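Local coordinates for protein alpha-/beta-galactoside alpha-2,3-sialyltransferase (Photobacterium phosphoreum, PDB 2ZWI) that probably transfers sialic acid from CMP-sialic acid to alpha- and beta-galactosides in alpha-2,3 linkage, using a two-domain GT-B fold, at residues Y39-N42 against L46-S49; N82-V87 against F152-E157; N158-S163 against T168-L173. One frame throughout, in Å; residues are numbered along the deposited sequence.

Interaction 1 (Y39-N42 against L46-S49); sequences YPIN and LLES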
loop_
_atom_site.group_PDB
_atom_site.type_symbol
_atom_site.label_atom_id
_atom_site.label_comp_id
_atom_site.label_asym_id
_atom_site.label_seq_id
_atom_site.Cartn_x
_atom_site.Cartn_y
_atom_site.Cartn_z
ATOM N N TYR A 39 -11.912 4.612 -4.427
ATOM C CA TYR A 39 -12.361 5.840 -3.783
ATOM C C TYR A 39 -12.938 6.862 -4.763
ATOM O O TYR A 39 -12.315 7.893 -5.000
ATOM C CB TYR A 39 -11.208 6.461 -2.971
ATOM C CG TYR A 39 -11.010 5.798 -1.636
ATOM C CD1 TYR A 39 -11.793 6.157 -0.546
ATOM C CD2 TYR A 39 -10.063 4.791 -1.468
ATOM C CE1 TYR A 39 -11.635 5.547 0.677
ATOM C CE2 TYR A 39 -9.895 4.168 -0.237
ATOM C CZ TYR A 39 -10.691 4.552 0.825
ATOM O OH TYR A 39 -10.552 3.957 2.052
ATOM N N PRO A 40 -14.128 6.583 -5.337
ATOM C CA PRO A 40 -14.761 7.624 -6.157
ATOM C C PRO A 40 -15.196 8.837 -5.318
ATOM O O PRO A 40 -15.865 8.680 -4.283
ATOM C CB PRO A 40 -15.963 6.905 -6.794
ATOM C CG PRO A 40 -16.263 5.763 -5.883
ATOM C CD PRO A 40 -14.932 5.344 -5.298
ATOM N N ILE A 41 -14.780 10.025 -5.751
ATOM C CA ILE A 41 -15.054 11.264 -5.034
ATOM C C ILE A 41 -16.116 12.039 -5.816
ATOM O O ILE A 41 -15.847 12.554 -6.913
ATOM C CB ILE A 41 -13.775 12.163 -4.849
ATOM C CG1 ILE A 41 -12.551 11.378 -4.318
ATOM C CG2 ILE A 41 -14.086 13.389 -3.964
ATOM C CD1 ILE A 41 -12.744 10.669 -2.968
ATOM N N ASN A 42 -17.319 12.102 -5.245
ATOM C CA ASN A 42 -18.436 12.869 -5.812
ATOM C C ASN A 42 -18.689 14.148 -5.017
ATOM O O ASN A 42 -19.564 14.946 -5.371
ATOM C CB ASN A 42 -19.724 12.030 -5.836
ATOM C CG ASN A 42 -19.480 10.581 -6.230
ATOM O OD1 ASN A 42 -19.538 9.683 -5.386
ATOM N ND2 ASN A 42 -19.208 10.346 -7.513
ATOM N N LEU A 46 -15.404 19.187 -1.411
ATOM C CA LEU A 46 -14.101 18.571 -1.180
ATOM C C LEU A 46 -13.199 18.790 -2.398
ATOM O O LEU A 46 -12.092 19.293 -2.261
ATOM C CB LEU A 46 -14.254 17.067 -0.869
ATOM C CG LEU A 46 -13.028 16.201 -0.555
ATOM C CD1 LEU A 46 -12.385 16.589 0.769
ATOM C CD2 LEU A 46 -13.443 14.745 -0.530
ATOM N N LEU A 47 -13.690 18.438 -3.586
ATOM C CA LEU A 47 -12.897 18.560 -4.810
ATOM C C LEU A 47 -12.479 20.011 -5.081
ATOM O O LEU A 47 -11.335 20.272 -5.440
ATOM C CB LEU A 47 -13.612 17.927 -6.021
ATOM C CG LEU A 47 -13.670 16.389 -6.060
ATOM C CD1 LEU A 47 -14.619 15.868 -7.151
ATOM C CD2 LEU A 47 -12.270 15.746 -6.213
ATOM N N GLU A 48 -13.392 20.951 -4.861
ATOM C CA GLU A 48 -13.075 22.370 -5.052
ATOM C C GLU A 48 -12.019 22.889 -4.064
ATOM O O GLU A 48 -11.220 23.762 -4.407
ATOM C CB GLU A 48 -14.347 23.230 -5.021
ATOM C CG GLU A 48 -15.096 23.256 -6.356
ATOM C CD GLU A 48 -16.530 23.791 -6.245
ATOM O OE1 GLU A 48 -17.337 23.480 -7.161
ATOM O OE2 GLU A 48 -16.854 24.493 -5.248
ATOM N N SER A 49 -12.012 22.340 -2.850
ATOM C CA SER A 49 -11.023 22.713 -1.838
ATOM C C SER A 49 -9.597 22.248 -2.190
ATOM O O SER A 49 -8.624 22.806 -1.683
ATOM C CB SER A 49 -11.430 22.219 -0.441
ATOM O OG SER A 49 -11.291 20.809 -0.327
#
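Ile41 packs against Leu46 and Leu47 within a beta-alpha-beta crossover of the parallel, Rossmann-like sheet of the GT-B fold: strand 31-36 runs into a loop, the loop into helix 44-50, and the helix into the neighbouring parallel strand 52-54. The CB bond of Ile41 points at the helix, and CB lies 4.1 Å from Leu47 CD2. At CB the chain forks. The CG2 methyl, set opposite the backbone N, reaches forward and does most of the touching: Ile41 CG2 is 3.7 Å from Leu47 CG and equally near Leu46 CD2, so one methyl is lodged against two successive leucines of the first helical turn. The other branch turns back on its own loop. With chi1 at -48°, CG1 sits beside the backbone N, and the tip, Ile41 CD1, comes 3.5 Å from Tyr39 O. A beta-branched residue suits this place, since one limb can meet the helix while the other packs along the loop. Leu47 answers with both of its methyls. The two side chains cross obliquely, with Leu47 CD2 against Ile41 CG2, and Leu47 CD1 rests 3.5 Å from Ile41 O, a van der Waals contact with the backbone. Phe54 of strand 52-54 touches Ile41 and Leu47, while Leu46 also packs on Lys213, Asn216 and Phe217 of helix 208-218. Leucine suits both positions because its branched end can meet the isoleucine methyl without a polar atom to satisfy. The backbone is served separately: Asp43 OD1 accepts a hydrogen bond from Leu46 N. One turn further along, Ser49 suits its place because a short hydroxyl can fold back on the helix, and Ser49 OG donates to Leu46 O at 2.6 Å, only 18° from the carbonyl plane.

Interaction 2 (N82-V87 against F152-E157); sequences NTLWAV and FDNSIE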
loop_
_atom_site.group_PDB
_atom_site.type_symbol
_atom_site.label_atom_id
_atom_site.label_comp_id
_atom_site.label_asym_id
_atom_site.label_seq_id
_atom_site.Cartn_x
_atom_site.Cartn_y
_atom_site.Cartn_z
ATOM N N ASN A 82 0.701 3.822 -8.686
ATOM C CA ASN A 82 0.847 2.582 -7.945
ATOM C C ASN A 82 1.992 1.811 -8.610
ATOM O O ASN A 82 1.927 1.528 -9.802
ATOM C CB ASN A 82 -0.496 1.832 -8.043
ATOM C CG ASN A 82 -0.460 0.440 -7.450
ATOM O OD1 ASN A 82 0.449 -0.337 -7.714
ATOM N ND2 ASN A 82 -1.479 0.111 -6.653
ATOM N N THR A 83 3.042 1.498 -7.852
ATOM C CA THR A 83 4.244 0.854 -8.392
ATOM C C THR A 83 3.942 -0.465 -9.140
ATOM O O THR A 83 4.346 -0.620 -10.282
ATOM C CB THR A 83 5.311 0.648 -7.294
ATOM O OG1 THR A 83 5.488 1.880 -6.576
ATOM C CG2 THR A 83 6.640 0.240 -7.903
ATOM N N LEU A 84 3.215 -1.391 -8.514
ATOM C CA LEU A 84 2.850 -2.639 -9.183
ATOM C C LEU A 84 2.132 -2.356 -10.516
ATOM O O LEU A 84 2.371 -3.017 -11.515
ATOM C CB LEU A 84 1.952 -3.496 -8.281
ATOM C CG LEU A 84 1.604 -4.915 -8.760
ATOM C CD1 LEU A 84 2.870 -5.771 -8.884
ATOM C CD2 LEU A 84 0.609 -5.539 -7.804
ATOM N N TRP A 85 1.259 -1.354 -10.498
ATOM C CA TRP A 85 0.465 -0.965 -11.650
ATOM C C TRP A 85 1.081 0.222 -12.390
ATOM O O TRP A 85 0.377 1.101 -12.886
ATOM C CB TRP A 85 -0.964 -0.662 -11.193
ATOM C CG TRP A 85 -1.656 -1.892 -10.697
ATOM C CD1 TRP A 85 -2.004 -2.183 -9.407
ATOM C CD2 TRP A 85 -2.040 -3.024 -11.484
ATOM N NE1 TRP A 85 -2.606 -3.419 -9.348
ATOM C CE2 TRP A 85 -2.639 -3.954 -10.610
ATOM C CE3 TRP A 85 -1.948 -3.334 -12.849
ATOM C CZ2 TRP A 85 -3.144 -5.177 -11.055
ATOM C CZ3 TRP A 85 -2.453 -4.547 -13.296
ATOM C CH2 TRP A 85 -3.045 -5.456 -12.400
ATOM N N ALA A 86 2.408 0.231 -12.475
ATOM C CA ALA A 86 3.123 1.273 -13.217
ATOM C C ALA A 86 2.607 1.387 -14.659
ATOM O O ALA A 86 2.757 2.431 -15.285
ATOM C CB ALA A 86 4.628 0.997 -13.212
ATOM N N VAL A 87 2.000 0.316 -15.173
ATOM C CA VAL A 87 1.395 0.342 -16.523
ATOM C C VAL A 87 0.430 1.527 -16.713
ATOM O O VAL A 87 0.373 2.117 -17.793
ATOM C CB VAL A 87 0.676 -1.007 -16.890
ATOM C CG1 VAL A 87 -0.568 -1.226 -16.041
ATOM C CG2 VAL A 87 0.334 -1.060 -18.391
ATOM N N PHE A 152 3.886 -3.573 -21.452
ATOM C CA PHE A 152 4.654 -3.327 -20.237
ATOM C C PHE A 152 4.600 -4.516 -19.279
ATOM O O PHE A 152 3.530 -4.881 -18.780
ATOM C CB PHE A 152 4.218 -2.029 -19.540
ATOM C CG PHE A 152 5.032 -1.705 -18.308
ATOM C CD1 PHE A 152 6.294 -1.119 -18.425
ATOM C CD2 PHE A 152 4.550 -2.018 -17.036
ATOM C CE1 PHE A 152 7.057 -0.827 -17.292
ATOM C CE2 PHE A 152 5.303 -1.739 -15.905
ATOM C CZ PHE A 152 6.563 -1.144 -16.034
ATOM N N ASP A 153 5.763 -5.108 -19.031
ATOM C CA ASP A 153 5.905 -6.184 -18.053
ATOM C C ASP A 153 6.248 -5.588 -16.689
ATOM O O ASP A 153 7.276 -4.934 -16.544
ATOM C CB ASP A 153 7.002 -7.159 -18.490
ATOM C CG ASP A 153 7.106 -8.368 -17.573
ATOM O OD1 ASP A 153 8.215 -8.943 -17.467
ATOM O OD2 ASP A 153 6.078 -8.738 -16.954
ATOM N N ASN A 154 5.385 -5.803 -15.698
ATOM C CA ASN A 154 5.598 -5.208 -14.379
ATOM C C ASN A 154 6.580 -5.994 -13.485
ATOM O O ASN A 154 6.324 -6.260 -12.309
ATOM C CB ASN A 154 4.274 -4.858 -13.689
ATOM C CG ASN A 154 3.448 -6.070 -13.322
ATOM O OD1 ASN A 154 3.745 -7.200 -13.708
ATOM N ND2 ASN A 154 2.412 -5.839 -12.540
ATOM N N SER A 155 7.709 -6.366 -14.071
ATOM C CA SER A 155 8.781 -7.025 -13.345
ATOM C C SER A 155 9.457 -6.002 -12.422
ATOM O O SER A 155 9.296 -4.795 -12.606
ATOM C CB SER A 155 9.793 -7.582 -14.344
ATOM O OG SER A 155 10.330 -6.517 -15.110
ATOM N N ILE A 156 10.204 -6.489 -11.434
ATOM C CA ILE A 156 10.905 -5.621 -10.480
ATOM C C ILE A 156 11.798 -4.579 -11.147
ATOM O O ILE A 156 11.719 -3.381 -10.827
ATOM C CB ILE A 156 11.720 -6.451 -9.447
ATOM C CG1 ILE A 156 10.828 -6.851 -8.278
ATOM C CG2 ILE A 156 12.963 -5.671 -8.942
ATOM C CD1 ILE A 156 9.933 -5.714 -7.711
ATOM N N GLU A 157 12.628 -5.031 -12.085
ATOM C CA GLU A 157 13.568 -4.143 -12.769
ATOM C C GLU A 157 12.872 -3.009 -13.548
ATOM O O GLU A 157 13.425 -1.911 -13.684
ATOM C CB GLU A 157 14.535 -4.948 -13.654
ATOM C CG GLU A 157 13.901 -5.701 -14.850
ATOM C CD GLU A 157 13.434 -7.114 -14.526
ATOM O OE1 GLU A 157 13.223 -7.462 -13.336
ATOM O OE2 GLU A 157 13.261 -7.891 -15.481
#
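Phe152 and Asn154, on the loop leading into helix 156-159, pack against the type I beta turn Thr83-Ala86 that joins strand 74-82 to helix 86-98 in this Rossmann-like domain. Phe152 comes first. Its ring, carried opposite the backbone N (chi1 -177°), reaches Ala86 and Val87, where the turn passes into helix 86-98; Phe152 CE2 is 3.9 Å from Ala86 CB and Phe152 CD2 is 4.0 Å from Val87 CB. The small alanine lets the ring approach the backbone closely. Asp153 turns away, and Asn154 follows at the centre of an inverse gamma turn. An amide suits this position because it can donate and accept at once: OD1 takes a hydrogen bond from Arg119, while Asn154 ND2 gives a nearly straight one (163°) to Leu84 O at 3.0 Å. The acceptor lies close to the amide plane, although the donor is tilted from the carbonyl plane. Two partners thus fix the amide's rotation. Asn154 ND2 also touches Leu84 CD1, at 3.7 Å. The turn that Asn154 grips is held from its own side by an Asx motif, in which Asn82 OD1 accepts from Trp85 N at 3.1 Å, the N-H coming from above the plane of the Asn82 side-chain carbonyl.

Interaction 3 (N158-S163 against T168-L173); sequences NIYGFS and TTYHML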
loop_
_atom_site.group_PDB
_atom_site.type_symbol
_atom_site.label_atom_id
_atom_site.label_comp_id
_atom_site.label_asym_id
_atom_site.label_seq_id
_atom_site.Cartn_x
_atom_site.Cartn_y
_atom_site.Cartn_z
ATOM N N ASN A 158 11.661 -3.276 -14.038
ATOM C CA ASN A 158 10.881 -2.295 -14.803
ATOM C C ASN A 158 10.145 -1.306 -13.926
ATOM O O ASN A 158 10.298 -0.093 -14.092
ATOM C CB ASN A 158 9.884 -3.000 -15.739
ATOM C CG ASN A 158 10.565 -3.635 -16.942
ATOM O OD1 ASN A 158 11.753 -3.438 -17.167
ATOM N ND2 ASN A 158 9.805 -4.392 -17.726
ATOM N N ILE A 159 9.350 -1.824 -12.992
ATOM C CA ILE A 159 8.554 -0.962 -12.107
ATOM C C ILE A 159 9.433 -0.081 -11.214
ATOM O O ILE A 159 9.074 1.057 -10.951
ATOM C CB ILE A 159 7.472 -1.746 -11.316
ATOM C CG1 ILE A 159 8.092 -2.672 -10.257
ATOM C CG2 ILE A 159 6.589 -2.537 -12.283
ATOM C CD1 ILE A 159 7.068 -3.448 -9.432
ATOM N N TYR A 160 10.596 -0.589 -10.796
ATOM C CA TYR A 160 11.553 0.242 -10.056
ATOM C C TYR A 160 12.624 0.916 -10.937
ATOM O O TYR A 160 13.649 1.400 -10.427
ATOM C CB TYR A 160 12.190 -0.539 -8.890
ATOM C CG TYR A 160 11.250 -0.794 -7.724
ATOM C CD1 TYR A 160 10.825 0.255 -6.905
ATOM C CD2 TYR A 160 10.796 -2.080 -7.432
ATOM C CE1 TYR A 160 9.955 0.033 -5.827
ATOM C CE2 TYR A 160 9.943 -2.320 -6.347
ATOM C CZ TYR A 160 9.524 -1.253 -5.549
ATOM O OH TYR A 160 8.674 -1.473 -4.483
ATOM N N GLY A 161 12.382 0.977 -12.250
ATOM C CA GLY A 161 13.416 1.427 -13.180
ATOM C C GLY A 161 13.175 2.757 -13.877
ATOM O O GLY A 161 13.925 3.113 -14.793
ATOM N N PHE A 162 12.154 3.496 -13.440
ATOM C CA PHE A 162 11.739 4.738 -14.119
ATOM C C PHE A 162 12.653 5.938 -13.864
ATOM O O PHE A 162 12.672 6.873 -14.676
ATOM C CB PHE A 162 10.301 5.125 -13.737
ATOM C CG PHE A 162 9.235 4.328 -14.440
ATOM C CD1 PHE A 162 8.477 4.905 -15.456
ATOM C CD2 PHE A 162 8.969 3.004 -14.067
ATOM C CE1 PHE A 162 7.480 4.177 -16.112
ATOM C CE2 PHE A 162 7.972 2.265 -14.709
ATOM C CZ PHE A 162 7.224 2.847 -15.732
ATOM N N SER A 163 13.391 5.943 -12.745
ATOM C CA SER A 163 14.311 7.069 -12.466
ATOM C C SER A 163 15.445 7.189 -13.510
ATOM O O SER A 163 16.130 8.219 -13.585
ATOM C CB SER A 163 14.858 7.017 -11.036
ATOM O OG SER A 163 15.907 6.064 -10.909
ATOM N N THR A 168 12.041 10.763 -10.601
ATOM C CA THR A 168 11.148 9.767 -9.998
ATOM C C THR A 168 11.448 9.611 -8.511
ATOM O O THR A 168 12.616 9.523 -8.102
ATOM C CB THR A 168 11.313 8.378 -10.661
ATOM O OG1 THR A 168 11.037 8.472 -12.054
ATOM C CG2 THR A 168 10.378 7.362 -10.065
ATOM N N THR A 169 10.393 9.576 -7.715
ATOM C CA THR A 169 10.502 9.148 -6.316
ATOM C C THR A 169 9.684 7.871 -6.081
ATOM O O THR A 169 8.546 7.760 -6.535
ATOM C CB THR A 169 10.098 10.265 -5.338
ATOM O OG1 THR A 169 11.021 11.363 -5.463
ATOM C CG2 THR A 169 10.116 9.774 -3.891
ATOM N N TYR A 170 10.303 6.897 -5.407
ATOM C CA TYR A 170 9.612 5.667 -4.990
ATOM C C TYR A 170 9.295 5.760 -3.512
ATOM O O TYR A 170 10.196 5.728 -2.658
ATOM C CB TYR A 170 10.453 4.425 -5.278
ATOM C CG TYR A 170 10.509 4.113 -6.750
ATOM C CD1 TYR A 170 9.428 3.487 -7.378
ATOM C CD2 TYR A 170 11.606 4.468 -7.517
ATOM C CE1 TYR A 170 9.441 3.223 -8.713
ATOM C CE2 TYR A 170 11.639 4.192 -8.892
ATOM C CZ TYR A 170 10.540 3.572 -9.475
ATOM O OH TYR A 170 10.518 3.275 -10.809
ATOM N N HIS A 171 8.013 5.901 -3.213
ATOM C CA HIS A 171 7.561 5.908 -1.834
ATOM C C HIS A 171 7.335 4.455 -1.427
ATOM O O HIS A 171 6.450 3.782 -1.968
ATOM C CB HIS A 171 6.293 6.723 -1.720
ATOM C CG HIS A 171 6.428 8.125 -2.236
ATOM N ND1 HIS A 171 6.466 9.220 -1.403
ATOM C CD2 HIS A 171 6.529 8.608 -3.496
ATOM C CE1 HIS A 171 6.577 10.322 -2.122
ATOM N NE2 HIS A 171 6.613 9.979 -3.398
ATOM N N MET A 172 8.154 3.956 -0.506
ATOM C CA MET A 172 8.145 2.526 -0.208
ATOM C C MET A 172 7.624 2.180 1.180
ATOM O O MET A 172 7.947 2.836 2.171
ATOM C CB MET A 172 9.547 1.934 -0.377
ATOM C CG MET A 172 10.145 2.065 -1.788
ATOM S SD MET A 172 11.741 1.218 -1.888
ATOM C CE MET A 172 11.186 -0.498 -1.847
ATOM N N LEU A 173 6.846 1.109 1.241
ATOM C CA LEU A 173 6.402 0.545 2.504
ATOM C C LEU A 173 7.559 0.343 3.454
ATOM O O LEU A 173 7.475 0.698 4.624
ATOM C CB LEU A 173 5.719 -0.795 2.253
ATOM C CG LEU A 173 4.230 -0.992 2.509
ATOM C CD1 LEU A 173 3.455 0.281 2.854
ATOM C CD2 LEU A 173 3.594 -1.790 1.381
#
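Tyr170 hydrogen-bonds to the backbone at the end of helix 156-159 and just beyond it. From strand 168-172 of the parallel sheet it sends its phenol across, and Tyr170 OH donates to Ile159 O at 2.7 Å. The same oxygen accepts from Phe162 N at 3.1 Å, with the N-H pointing well at it (161°). Ile159 O and Phe162 N both lie near the plane of the phenol ring, at its edge. Gly161 N is nearby too, but its angle is too poor for a bond.

Aromatic contacts come next. Tyr160 CD1 sits over one face of the Tyr170 ring, 3.6 Å from Tyr170 CD1, with the two ring planes inclined at 56°. Met172 adds a Met-aromatic contact: Met172 SD, coming in obliquely, is 5.4 Å from the Tyr160 ring centroid, and the flexible thioether, bent at chi3, brings Met172 CE to 3.8 Å from Tyr160 OH. That hydroxyl is hydrogen-bonded to Asp111 OD1.

Small side chains serve where the backbones converge, with Ser163 CB 3.8 Å from Thr168 CB; the threonine hydroxyl hydrogen-bonds to Tyr166 O.

Tyrosine suits position 170 because its hydroxyl is donor and acceptor together. It satisfies the carbonyl of buried Ile159 and the N-H of buried Phe162, thereby pinning the departing chain to the strand.

Overall arrangement
From the N terminus the three contacts follow in series; none nests within or crosses another. Interaction 1 folds the loop after strand 31-36 onto helix 44-50, the helix it leads into, beside edge strand 52-54 of the seven-stranded parallel sheet. Interaction 2 spans 64 residues, including strand 104-110 and helices 114-125 and 128-147, and brings the chain back to the turn after strand 74-82. Interaction 3 then closes the brief link from helix 156-159 to strand 168-172. These last two share that helix and touch, with Asp153 O 2.8 Å from Asn158 ND2, probably hydrogen-bonded. Interaction 1 stands apart, its centre about 27 Å from the centre of each of the others.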